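Local coordinates for protein ribosomal RNA small subunit methyltransferase D (Escherichia coli, PDB 2FPO) that transfers a methyl group from S-adenosyl-L-methionine to the N2 of guanine 966 of 16S rRNA in the assembled 30S particle, at residues Pro51-Asp55 with Ala56-Asp60; Ser110-Met113 with Ser114-Gln118; Asp129-Arg133 with Arg134-Glu138; Leu143-Asn147 with Gly148-Asp152. One frame throughout, in Å; residues are numbered along the deposited sequence.

Interaction 1: Pro51-Asp55 with Ala56-Asp60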
loop_
_atom_site.group_PDB
_atom_site.type_symbol
_atom_site.label_atom_id
_atom_site.label_comp_id
_atom_site.label_asym_id
_atom_site.label_seq_id
_atom_site.Cartn_x
_atom_site.Cartn_y
_atom_site.Cartn_z
ATOM N N PRO A 51 -14.991 -5.176 1.855
ATOM C CA PRO A 51 -15.635 -6.090 0.911
ATOM C C PRO A 51 -14.815 -6.552 -0.304
ATOM O O PRO A 51 -15.357 -7.281 -1.130
ATOM C CB PRO A 51 -16.876 -5.304 0.471
ATOM C CG PRO A 51 -16.459 -3.883 0.549
ATOM C CD PRO A 51 -15.479 -3.788 1.696
ATOM N N VAL A 52 -13.545 -6.137 -0.422
ATOM C CA VAL A 52 -12.696 -6.526 -1.558
ATOM C C VAL A 52 -11.343 -7.132 -1.145
ATOM O O VAL A 52 -10.590 -7.610 -1.991
ATOM C CB VAL A 52 -12.466 -5.366 -2.556
ATOM C CG1 VAL A 52 -13.808 -4.944 -3.208
ATOM C CG2 VAL A 52 -11.821 -4.177 -1.878
ATOM N N ILE A 53 -11.049 -7.087 0.153
ATOM C CA ILE A 53 -9.732 -7.444 0.677
ATOM C C ILE A 53 -9.494 -8.974 0.622
ATOM O O ILE A 53 -8.391 -9.404 0.346
ATOM C CB ILE A 53 -9.506 -6.864 2.136
ATOM C CG1 ILE A 53 -8.065 -7.099 2.617
ATOM C CG2 ILE A 53 -10.507 -7.453 3.127
ATOM C CD1 ILE A 53 -7.019 -6.330 1.797
ATOM N N VAL A 54 -10.545 -9.781 0.844
ATOM C CA VAL A 54 -10.388 -11.247 0.816
ATOM C C VAL A 54 -10.025 -11.665 -0.599
ATOM O O VAL A 54 -10.708 -11.302 -1.563
ATOM C CB VAL A 54 -11.623 -12.015 1.371
ATOM C CG1 VAL A 54 -11.449 -13.599 1.280
ATOM C CG2 VAL A 54 -11.900 -11.590 2.818
ATOM N N ASP A 55 -8.901 -12.375 -0.699
ATOM C CA ASP A 55 -8.348 -12.881 -1.948
ATOM C C ASP A 55 -7.852 -11.816 -2.898
ATOM O O ASP A 55 -7.641 -12.118 -4.058
ATOM C CB ASP A 55 -9.310 -13.831 -2.710
ATOM C CG ASP A 55 -9.542 -15.161 -1.994
ATOM O OD1 ASP A 55 -8.749 -15.539 -1.118
ATOM O OD2 ASP A 55 -10.525 -15.849 -2.341
ATOM N N ALA A 56 -7.677 -10.583 -2.428
ATOM C CA ALA A 56 -7.078 -9.519 -3.249
ATOM C C ALA A 56 -5.579 -9.718 -3.455
ATOM O O ALA A 56 -4.897 -10.218 -2.569
ATOM C CB ALA A 56 -7.323 -8.134 -2.625
ATOM N N GLN A 57 -5.081 -9.319 -4.629
ATOM C CA GLN A 57 -3.655 -9.170 -4.862
ATOM C C GLN A 57 -3.291 -7.713 -4.588
ATOM O O GLN A 57 -3.840 -6.784 -5.218
ATOM C CB GLN A 57 -3.297 -9.590 -6.290
ATOM C CG GLN A 57 -2.802 -11.057 -6.389
ATOM C CD GLN A 57 -1.383 -11.288 -5.770
ATOM O OE1 GLN A 57 -0.969 -12.435 -5.573
ATOM N NE2 GLN A 57 -0.654 -10.196 -5.466
ATOM N N CYS A 58 -2.358 -7.520 -3.652
ATOM C CA CYS A 58 -1.977 -6.196 -3.144
ATOM C C CYS A 58 -0.529 -5.843 -3.443
ATOM O O CYS A 58 0.385 -6.677 -3.361
ATOM C CB CYS A 58 -2.195 -6.103 -1.622
ATOM S SG CYS A 58 -3.852 -6.573 -1.098
ATOM N N LEU A 59 -0.321 -4.594 -3.794
ATOM C CA LEU A 59 1.035 -4.111 -3.993
ATOM C C LEU A 59 1.233 -2.895 -3.089
ATOM O O LEU A 59 0.448 -1.951 -3.122
ATOM C CB LEU A 59 1.234 -3.788 -5.485
ATOM C CG LEU A 59 2.496 -2.999 -5.860
ATOM C CD1 LEU A 59 3.718 -3.952 -5.734
ATOM C CD2 LEU A 59 2.311 -2.416 -7.275
ATOM N N ASP A 60 2.276 -2.920 -2.263
ATOM C CA ASP A 60 2.619 -1.767 -1.424
ATOM C C ASP A 60 3.906 -1.128 -1.979
ATOM O O ASP A 60 4.997 -1.720 -1.860
ATOM C CB ASP A 60 2.824 -2.238 0.009
ATOM C CG ASP A 60 2.782 -1.101 1.037
ATOM O OD1 ASP A 60 3.024 0.079 0.707
ATOM O OD2 ASP A 60 2.529 -1.416 2.202
#
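Ala56 turns its methyl group onto the end of the preceding helix: CB sits 3.4 Å from Val52 O and equally 3.4 Å from Ile53 O, tucked against two successive carbonyls. The chain gets there through a type II beta turn from Ile53 to Ala56, closed by a fairly straight bond from Ala56 N to Ile53 O (3.1 Å, 164° at the hydrogen). The donor stands well above the plane of that carbonyl, off the lone pairs. Asp55 takes the third position of the turn with a positive phi of 67°, and its CB bond heads away from the strand that follows.

Two side chains then meet across the turn. Ile53 begins by pointing away from strand 57-60, but with CG1 anti to the backbone N (chi1 -173°) and a bend at chi2 its terminal CD1 swings back to within 4.3 Å of Cys58 SG. Cys58 meets it with its CB bond directed toward the helix end. Both also lie on Ala72 of helix 67-74.

The turn thus joins helix 39-53 to the strand that leads into a glycine-rich loop that, as in related Rossmann-fold methyltransferases, probably lies at the cofactor site. Chemically the link is modest: a single backbone bond fixes the reversal, and a light apolar contact faces inward while the acid of Asp55 stays at the surface.

Interaction 2: Ser110-Met113 with Ser114-Gln118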
loop_
_atom_site.group_PDB
_atom_site.type_symbol
_atom_site.label_atom_id
_atom_site.label_comp_id
_atom_site.label_asym_id
_atom_site.label_seq_id
_atom_site.Cartn_x
_atom_site.Cartn_y
_atom_site.Cartn_z
ATOM N N SER A 110 13.795 -2.246 -3.340
ATOM C CA SER A 110 13.971 -1.387 -4.520
ATOM C C SER A 110 13.279 -0.074 -4.237
ATOM O O SER A 110 12.287 -0.030 -3.480
ATOM C CB SER A 110 13.328 -2.032 -5.778
ATOM O OG SER A 110 13.369 -1.123 -6.901
ATOM N N ASN A 111 13.761 0.983 -4.842
ATOM C CA ASN A 111 12.939 2.183 -4.934
ATOM C C ASN A 111 11.769 1.945 -5.913
ATOM O O ASN A 111 11.873 1.114 -6.839
ATOM C CB ASN A 111 13.802 3.403 -5.330
ATOM C CG ASN A 111 14.302 3.336 -6.767
ATOM O OD1 ASN A 111 13.674 3.874 -7.661
ATOM N ND2 ASN A 111 15.386 2.607 -6.996
ATOM N N ALA A 112 10.668 2.672 -5.723
ATOM C CA ALA A 112 9.456 2.458 -6.518
ATOM C C ALA A 112 9.573 2.860 -7.985
ATOM O O ALA A 112 8.985 2.221 -8.834
ATOM C CB ALA A 112 8.255 3.144 -5.878
HETATM N N MSE A 113 10.359 3.898 -8.273
HETATM C CA MSE A 113 10.508 4.406 -9.639
HETATM C C MSE A 113 11.182 3.405 -10.569
HETATM O O MSE A 113 10.696 3.207 -11.688
HETATM C CB MSE A 113 11.300 5.713 -9.648
HETATM C CG MSE A 113 10.735 6.703 -8.663
HETATM SE SE MSE A 113 9.193 7.595 -9.406
HETATM C CE MSE A 113 10.182 9.016 -10.134
ATOM N N SER A 114 12.276 2.781 -10.107
ATOM C CA SER A 114 12.937 1.709 -10.838
ATOM C C SER A 114 12.061 0.470 -10.915
ATOM O O SER A 114 11.974 -0.186 -11.967
ATOM C CB SER A 114 14.246 1.297 -10.140
ATOM O OG SER A 114 15.180 2.344 -10.259
ATOM N N PHE A 115 11.449 0.127 -9.791
ATOM C CA PHE A 115 10.627 -1.071 -9.737
ATOM C C PHE A 115 9.416 -1.068 -10.687
ATOM O O PHE A 115 9.149 -2.070 -11.357
ATOM C CB PHE A 115 10.164 -1.421 -8.320
ATOM C CG PHE A 115 9.312 -2.665 -8.306
ATOM C CD1 PHE A 115 9.897 -3.914 -8.449
ATOM C CD2 PHE A 115 7.924 -2.575 -8.261
ATOM C CE1 PHE A 115 9.099 -5.060 -8.496
ATOM C CE2 PHE A 115 7.129 -3.725 -8.326
ATOM C CZ PHE A 115 7.734 -4.953 -8.437
ATOM N N LEU A 116 8.680 0.044 -10.717
ATOM C CA LEU A 116 7.445 0.154 -11.501
ATOM C C LEU A 116 7.688 0.447 -12.976
ATOM O O LEU A 116 6.768 0.323 -13.793
ATOM C CB LEU A 116 6.483 1.201 -10.882
ATOM C CG LEU A 116 6.064 0.945 -9.417
ATOM C CD1 LEU A 116 5.367 2.151 -8.858
ATOM C CD2 LEU A 116 5.187 -0.347 -9.336
ATOM N N ALA A 117 8.914 0.840 -13.315
ATOM C CA ALA A 117 9.298 1.115 -14.711
ATOM C C ALA A 117 9.727 -0.166 -15.405
ATOM O O ALA A 117 10.890 -0.298 -15.855
ATOM C CB ALA A 117 10.392 2.176 -14.792
ATOM N N GLN A 118 8.776 -1.087 -15.509
ATOM C CA GLN A 118 8.911 -2.336 -16.248
ATOM C C GLN A 118 7.481 -2.881 -16.510
ATOM O O GLN A 118 6.516 -2.373 -15.927
ATOM C CB GLN A 118 9.710 -3.354 -15.420
ATOM C CG GLN A 118 9.053 -3.672 -14.050
ATOM C CD GLN A 118 9.689 -4.847 -13.327
ATOM O OE1 GLN A 118 10.181 -5.796 -13.957
ATOM N NE2 GLN A 118 9.692 -4.794 -11.981
#
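Asn111 is the N-cap of the short helix 112-116, its side chain folded back over the first turn. OD1 accepts from Ser114 N at 3.0 Å in a nearly straight bond (168°), the donor standing above the amide's carbonyl plane. Placing CG between the backbone N and the carbonyl carbon (chi1 70°) is what brings the amide over this N-H; ND2 then adds a weak bond to Ser114 OG. The carbonyl of the same residue is gripped twice, by Phe115 N at 3.1 Å and by Ser110 OG at 2.7 Å, and this hydroxyl also rests 3.5 Å from Phe115 CB. With an alanine here, Ser114 N would probably lose its capping acceptor and the first turn of the helix would be prone to fray. One residue on, Leu116 N bonds to Ala112 O at 2.9 Å, and an inverse gamma turn centred on Ala117 ends the run, with Gln118 NE2 reaching back to Phe115 O (2.8 Å).

The helix lies between strands 105-108 and 123-128 in the chain. Ala112 rests on Phe62, Leu116 packs against Thr140 and Leu143 of helix 137-146, and the ring of Phe115 meets that of Trp149, their planes about 40° apart.

Interaction 3: Asp129-Arg133 with Arg134-Glu138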
loop_
_atom_site.group_PDB
_atom_site.type_symbol
_atom_site.label_atom_id
_atom_site.label_comp_id
_atom_site.label_asym_id
_atom_site.label_seq_id
_atom_site.Cartn_x
_atom_site.Cartn_y
_atom_site.Cartn_z
ATOM N N ASP A 129 1.818 5.499 -0.330
ATOM C CA ASP A 129 2.064 6.410 0.765
ATOM C C ASP A 129 3.565 6.702 0.744
ATOM O O ASP A 129 4.319 6.118 1.505
ATOM C CB ASP A 129 1.643 5.770 2.090
ATOM C CG ASP A 129 1.970 6.654 3.295
ATOM O OD1 ASP A 129 1.999 7.910 3.146
ATOM O OD2 ASP A 129 2.229 6.094 4.381
ATOM N N PRO A 130 4.013 7.580 -0.175
ATOM C CA PRO A 130 5.462 7.812 -0.221
ATOM C C PRO A 130 6.042 8.585 0.974
ATOM O O PRO A 130 5.301 9.355 1.630
ATOM C CB PRO A 130 5.654 8.560 -1.557
ATOM C CG PRO A 130 4.334 9.245 -1.782
ATOM C CD PRO A 130 3.286 8.324 -1.221
ATOM N N PRO A 131 7.359 8.397 1.260
ATOM C CA PRO A 131 8.008 9.069 2.381
ATOM C C PRO A 131 7.997 10.587 2.189
ATOM O O PRO A 131 7.968 11.343 3.155
ATOM C CB PRO A 131 9.455 8.491 2.359
ATOM C CG PRO A 131 9.667 8.099 0.942
ATOM C CD PRO A 131 8.314 7.537 0.531
ATOM N N PHE A 132 8.004 11.027 0.939
ATOM C CA PHE A 132 7.751 12.434 0.633
ATOM C C PHE A 132 6.946 12.472 -0.676
ATOM O O PHE A 132 6.986 11.520 -1.444
ATOM C CB PHE A 132 9.072 13.248 0.588
ATOM C CG PHE A 132 10.074 12.703 -0.387
ATOM C CD1 PHE A 132 10.018 13.072 -1.733
ATOM C CD2 PHE A 132 11.036 11.779 0.022
ATOM C CE1 PHE A 132 10.920 12.545 -2.656
ATOM C CE2 PHE A 132 11.953 11.262 -0.885
ATOM C CZ PHE A 132 11.889 11.632 -2.234
ATOM N N ARG A 133 6.241 13.573 -0.926
ATOM C CA ARG A 133 5.230 13.674 -1.991
ATOM C C ARG A 133 5.833 14.059 -3.349
ATOM O O ARG A 133 5.694 13.340 -4.357
ATOM C CB ARG A 133 4.192 14.740 -1.578
ATOM C CG ARG A 133 2.987 14.941 -2.509
ATOM C CD ARG A 133 3.130 16.102 -3.523
ATOM N NE ARG A 133 3.607 17.360 -2.945
ATOM C CZ ARG A 133 3.779 18.485 -3.635
ATOM N NH1 ARG A 133 3.504 18.524 -4.936
ATOM N NH2 ARG A 133 4.232 19.575 -3.026
ATOM N N ARG A 134 6.445 15.243 -3.364
ATOM C CA ARG A 134 6.905 15.851 -4.599
ATOM C C ARG A 134 8.144 15.169 -5.139
ATOM O O ARG A 134 9.206 15.152 -4.495
ATOM C CB ARG A 134 7.119 17.364 -4.426
ATOM C CG ARG A 134 7.308 18.077 -5.761
ATOM C CD ARG A 134 6.777 19.519 -5.787
ATOM N NE ARG A 134 7.185 20.336 -4.642
ATOM C CZ ARG A 134 8.441 20.551 -4.274
ATOM N NH1 ARG A 134 9.447 19.988 -4.953
ATOM N NH2 ARG A 134 8.682 21.322 -3.215
ATOM N N GLY A 135 7.994 14.623 -6.344
ATOM C CA GLY A 135 9.023 13.770 -6.948
ATOM C C GLY A 135 8.663 12.300 -6.995
ATOM O O GLY A 135 9.253 11.552 -7.758
ATOM N N LEU A 136 7.706 11.873 -6.162
ATOM C CA LEU A 136 7.294 10.468 -6.085
ATOM C C LEU A 136 5.805 10.262 -6.358
ATOM O O LEU A 136 5.438 9.340 -7.055
ATOM C CB LEU A 136 7.631 9.849 -4.711
ATOM C CG LEU A 136 9.095 9.794 -4.227
ATOM C CD1 LEU A 136 9.133 9.226 -2.838
ATOM C CD2 LEU A 136 10.027 8.980 -5.165
ATOM N N LEU A 137 4.939 11.081 -5.783
ATOM C CA LEU A 137 3.519 10.719 -5.775
ATOM C C LEU A 137 2.905 10.588 -7.180
ATOM O O LEU A 137 2.412 9.521 -7.543
ATOM C CB LEU A 137 2.690 11.702 -4.942
ATOM C CG LEU A 137 1.216 11.308 -4.715
ATOM C CD1 LEU A 137 1.087 10.005 -3.918
ATOM C CD2 LEU A 137 0.453 12.387 -3.999
ATOM N N GLU A 138 2.930 11.675 -7.951
ATOM C CA GLU A 138 2.350 11.639 -9.281
ATOM C C GLU A 138 3.060 10.700 -10.239
ATOM O O GLU A 138 2.400 10.121 -11.103
ATOM C CB GLU A 138 2.261 13.030 -9.899
ATOM C CG GLU A 138 0.885 13.655 -9.734
ATOM C CD GLU A 138 0.829 14.650 -8.609
ATOM O OE1 GLU A 138 1.213 14.265 -7.473
ATOM O OE2 GLU A 138 0.408 15.809 -8.861
#
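One face of the Phe132 ring carries Leu136 CD1, which lies 3.8 Å from the ring centroid and only 15° off the normal, a CH-pi contact, while Arg134 O sits at the ring's edge, in its plane, 3.6 Å from CD1 of Phe132. The ring stands there because its CG lies between the backbone N and the carbonyl carbon (chi1 56°), and the leucine crosses it at about a right angle. The second flat group, the guanidinium of Arg133, has Arg134 CB over its centre; Arg133 has two conformers, however, so this layer is doubtful.

The same Leu136 methyl also packs on both prolines: CD1 is 3.8 Å from Pro130 CB and 3.9 Å from Pro131 CD. Next to it Leu137 CD1 reaches Pro130 CD at 3.9 Å. Replacing Leu136 by an alanine is likely to strip the phenyl face of its cover and open a gap beside both prolines.

Arg133 O ties the backbone together by accepting twice: from Leu137 N at 2.8 Å, almost straight and in the carbonyl plane, and from Leu136 N at 3.1 Å, above that plane. Gly135, with phi 108°, makes the turn where a CB would press on the preceding carbonyl.

Asp129 to Phe132 read Asp-Pro-Pro-Phe, the motif that in related amino methyltransferases lies at the target base, consistent with a similar place here. The chemistry is mixed: two backbone bonds to Arg133 O tie the start of helix 137-146 to the motif's loop, while Leu136 packs on both prolines and the ring and Leu137 on Pro130.

Interaction 4: Leu143-Asn147 with Gly148-Asp152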
loop_
_atom_site.group_PDB
_atom_site.type_symbol
_atom_site.label_atom_id
_atom_site.label_comp_id
_atom_site.label_asym_id
_atom_site.label_seq_id
_atom_site.Cartn_x
_atom_site.Cartn_y
_atom_site.Cartn_z
ATOM N N LEU A 143 3.192 5.588 -13.421
ATOM C CA LEU A 143 3.836 4.300 -13.691
ATOM C C LEU A 143 2.884 3.147 -13.441
ATOM O O LEU A 143 2.838 2.220 -14.240
ATOM C CB LEU A 143 5.112 4.128 -12.865
ATOM C CG LEU A 143 6.264 5.053 -13.310
ATOM C CD1 LEU A 143 7.209 5.266 -12.148
ATOM C CD2 LEU A 143 7.011 4.544 -14.531
ATOM N N LEU A 144 2.119 3.216 -12.338
ATOM C CA LEU A 144 1.098 2.191 -12.029
ATOM C C LEU A 144 0.122 2.026 -13.175
ATOM O O LEU A 144 -0.132 0.920 -13.655
ATOM C CB LEU A 144 0.343 2.499 -10.702
ATOM C CG LEU A 144 1.142 2.347 -9.398
ATOM C CD1 LEU A 144 0.295 2.883 -8.217
ATOM C CD2 LEU A 144 1.512 0.845 -9.207
ATOM N N GLU A 145 -0.424 3.141 -13.628
ATOM C CA GLU A 145 -1.353 3.143 -14.764
ATOM C C GLU A 145 -0.727 2.719 -16.109
ATOM O O GLU A 145 -1.391 2.089 -16.913
ATOM C CB GLU A 145 -1.997 4.522 -14.904
ATOM C CG GLU A 145 -3.008 4.687 -16.067
ATOM C CD GLU A 145 -4.178 3.721 -15.982
ATOM O OE1 GLU A 145 -4.637 3.428 -14.854
ATOM O OE2 GLU A 145 -4.651 3.262 -17.056
ATOM N N ASP A 146 0.526 3.103 -16.371
ATOM C CA ASP A 146 1.095 2.932 -17.713
ATOM C C ASP A 146 1.741 1.570 -17.921
ATOM O O ASP A 146 1.871 1.126 -19.047
ATOM C CB ASP A 146 2.135 3.999 -18.027
ATOM C CG ASP A 146 1.559 5.386 -18.089
ATOM O OD1 ASP A 146 0.320 5.557 -18.157
ATOM O OD2 ASP A 146 2.368 6.327 -18.052
ATOM N N ASN A 147 2.141 0.913 -16.837
ATOM C CA ASN A 147 2.920 -0.308 -16.943
ATOM C C ASN A 147 2.187 -1.601 -16.537
ATOM O O ASN A 147 2.814 -2.632 -16.323
ATOM C CB ASN A 147 4.271 -0.125 -16.217
ATOM C CG ASN A 147 5.150 0.909 -16.915
ATOM O OD1 ASN A 147 4.999 1.138 -18.105
ATOM N ND2 ASN A 147 6.043 1.541 -16.180
ATOM N N GLY A 148 0.856 -1.544 -16.463
ATOM C CA GLY A 148 0.057 -2.747 -16.256
ATOM C C GLY A 148 0.010 -3.250 -14.826
ATOM O O GLY A 148 -0.278 -4.426 -14.584
ATOM N N TRP A 149 0.256 -2.367 -13.858
ATOM C CA TRP A 149 0.229 -2.785 -12.459
ATOM C C TRP A 149 -1.188 -2.910 -11.853
ATOM O O TRP A 149 -1.353 -3.339 -10.712
ATOM C CB TRP A 149 1.076 -1.797 -11.626
ATOM C CG TRP A 149 2.554 -1.861 -12.006
ATOM C CD1 TRP A 149 3.243 -0.990 -12.788
ATOM C CD2 TRP A 149 3.487 -2.898 -11.628
ATOM N NE1 TRP A 149 4.574 -1.390 -12.900
ATOM C CE2 TRP A 149 4.737 -2.574 -12.223
ATOM C CE3 TRP A 149 3.378 -4.079 -10.848
ATOM C CZ2 TRP A 149 5.881 -3.361 -12.049
ATOM C CZ3 TRP A 149 4.525 -4.891 -10.697
ATOM C CH2 TRP A 149 5.752 -4.520 -11.285
ATOM N N LEU A 150 -2.198 -2.481 -12.596
ATOM C CA LEU A 150 -3.549 -2.338 -12.030
ATOM C C LEU A 150 -4.464 -3.322 -12.724
ATOM O O LEU A 150 -4.409 -3.440 -13.931
ATOM C CB LEU A 150 -4.077 -0.888 -12.206
ATOM C CG LEU A 150 -3.227 0.248 -11.599
ATOM C CD1 LEU A 150 -3.887 1.597 -11.792
ATOM C CD2 LEU A 150 -3.053 -0.001 -10.127
ATOM N N ALA A 151 -5.275 -4.037 -11.949
ATOM C CA ALA A 151 -6.341 -4.860 -12.484
ATOM C C ALA A 151 -7.398 -3.909 -13.004
ATOM O O ALA A 151 -7.425 -2.731 -12.631
ATOM C CB ALA A 151 -6.921 -5.796 -11.413
ATOM N N ASP A 152 -8.219 -4.429 -13.910
ATOM C CA ASP A 152 -9.343 -3.717 -14.509
ATOM C C ASP A 152 -10.063 -2.708 -13.616
ATOM O O ASP A 152 -10.259 -1.566 -14.067
ATOM C CB ASP A 152 -10.341 -4.706 -15.149
ATOM C CG ASP A 152 -9.787 -5.348 -16.419
ATOM O OD1 ASP A 152 -8.689 -4.929 -16.857
ATOM O OD2 ASP A 152 -10.429 -6.269 -16.985
HETATM O O HOH W 1 -2.094 -0.669 -15.089
#
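Trp149 N makes a weak bond of 3.3 Å to Leu144 O just past the helix end, as Asn147 leaves helical angles and Gly148 reverses the chain with a phi of 79°, while Gly148 N lies 4.3 Å from Glu145 O. A water reinforces the turn, donating to Leu144 O at 2.9 Å and accepting from Leu150 N.

The indole folds back against the last helical turn. Leu143 O meets its edge in the ring plane, 3.5 Å from Trp149 CD1, Asn147 O lies over one face of the indole, and Asn147 CB lies 3.6 Å from Trp149 NE1. Leu144 CD2 touches Trp149 CB at 3.6 Å, the two side chains crossing at about a right angle. Glu145 has its CG anti to the backbone N (chi1 180°) and bends at chi2, which carries OE1 to 3.6 Å from Leu150 CD1, again crosswise. The carboxylate's main partners lie elsewhere: OE1 pairs with Arg191 in a salt bridge and bonds to Trp173, and OE2 bonds to Asn172.

Leu144 and Leu150 both touch Val126 of strand 123-128, so the turn joins helix 137-146 to the central sheet. Trp149 NE1 and Asn147 ND2 both donate to Leu116 O, which holds the indole and the amide in a set orientation. The chemistry is thus split, with leucines and indole in the interior: the water serves Leu144 O and Leu150 N, the Leu116 carbonyl takes the indole and amide N-H groups, and the carboxylate ties the helix end to Arg191.

Overall arrangement
Interactions 1, 2 and 4 are partly buried and meet around Leu59: its CD2 lies 4.1 Å from Leu116 CD2 and 3.9 Å from Leu144 CD2, so the central strand, the short capped helix and the end of helix 137-146 share one apolar layer. The closest tie between 2 and 4 is polar, Leu116 O accepting from Asn147 ND2 and Trp149 NE1. Interaction 3 is the surface member, yet it starts the helix that interaction 4 ends, and reaches interaction 2 through selenomethionine Met113, whose CE is 3.6 Å from Gly135 O. Chemistry follows position: side-chain capping in 2, CH-pi and proline packing in 3, a weak, water-aided helix end in 4, a lone backbone bond in 1.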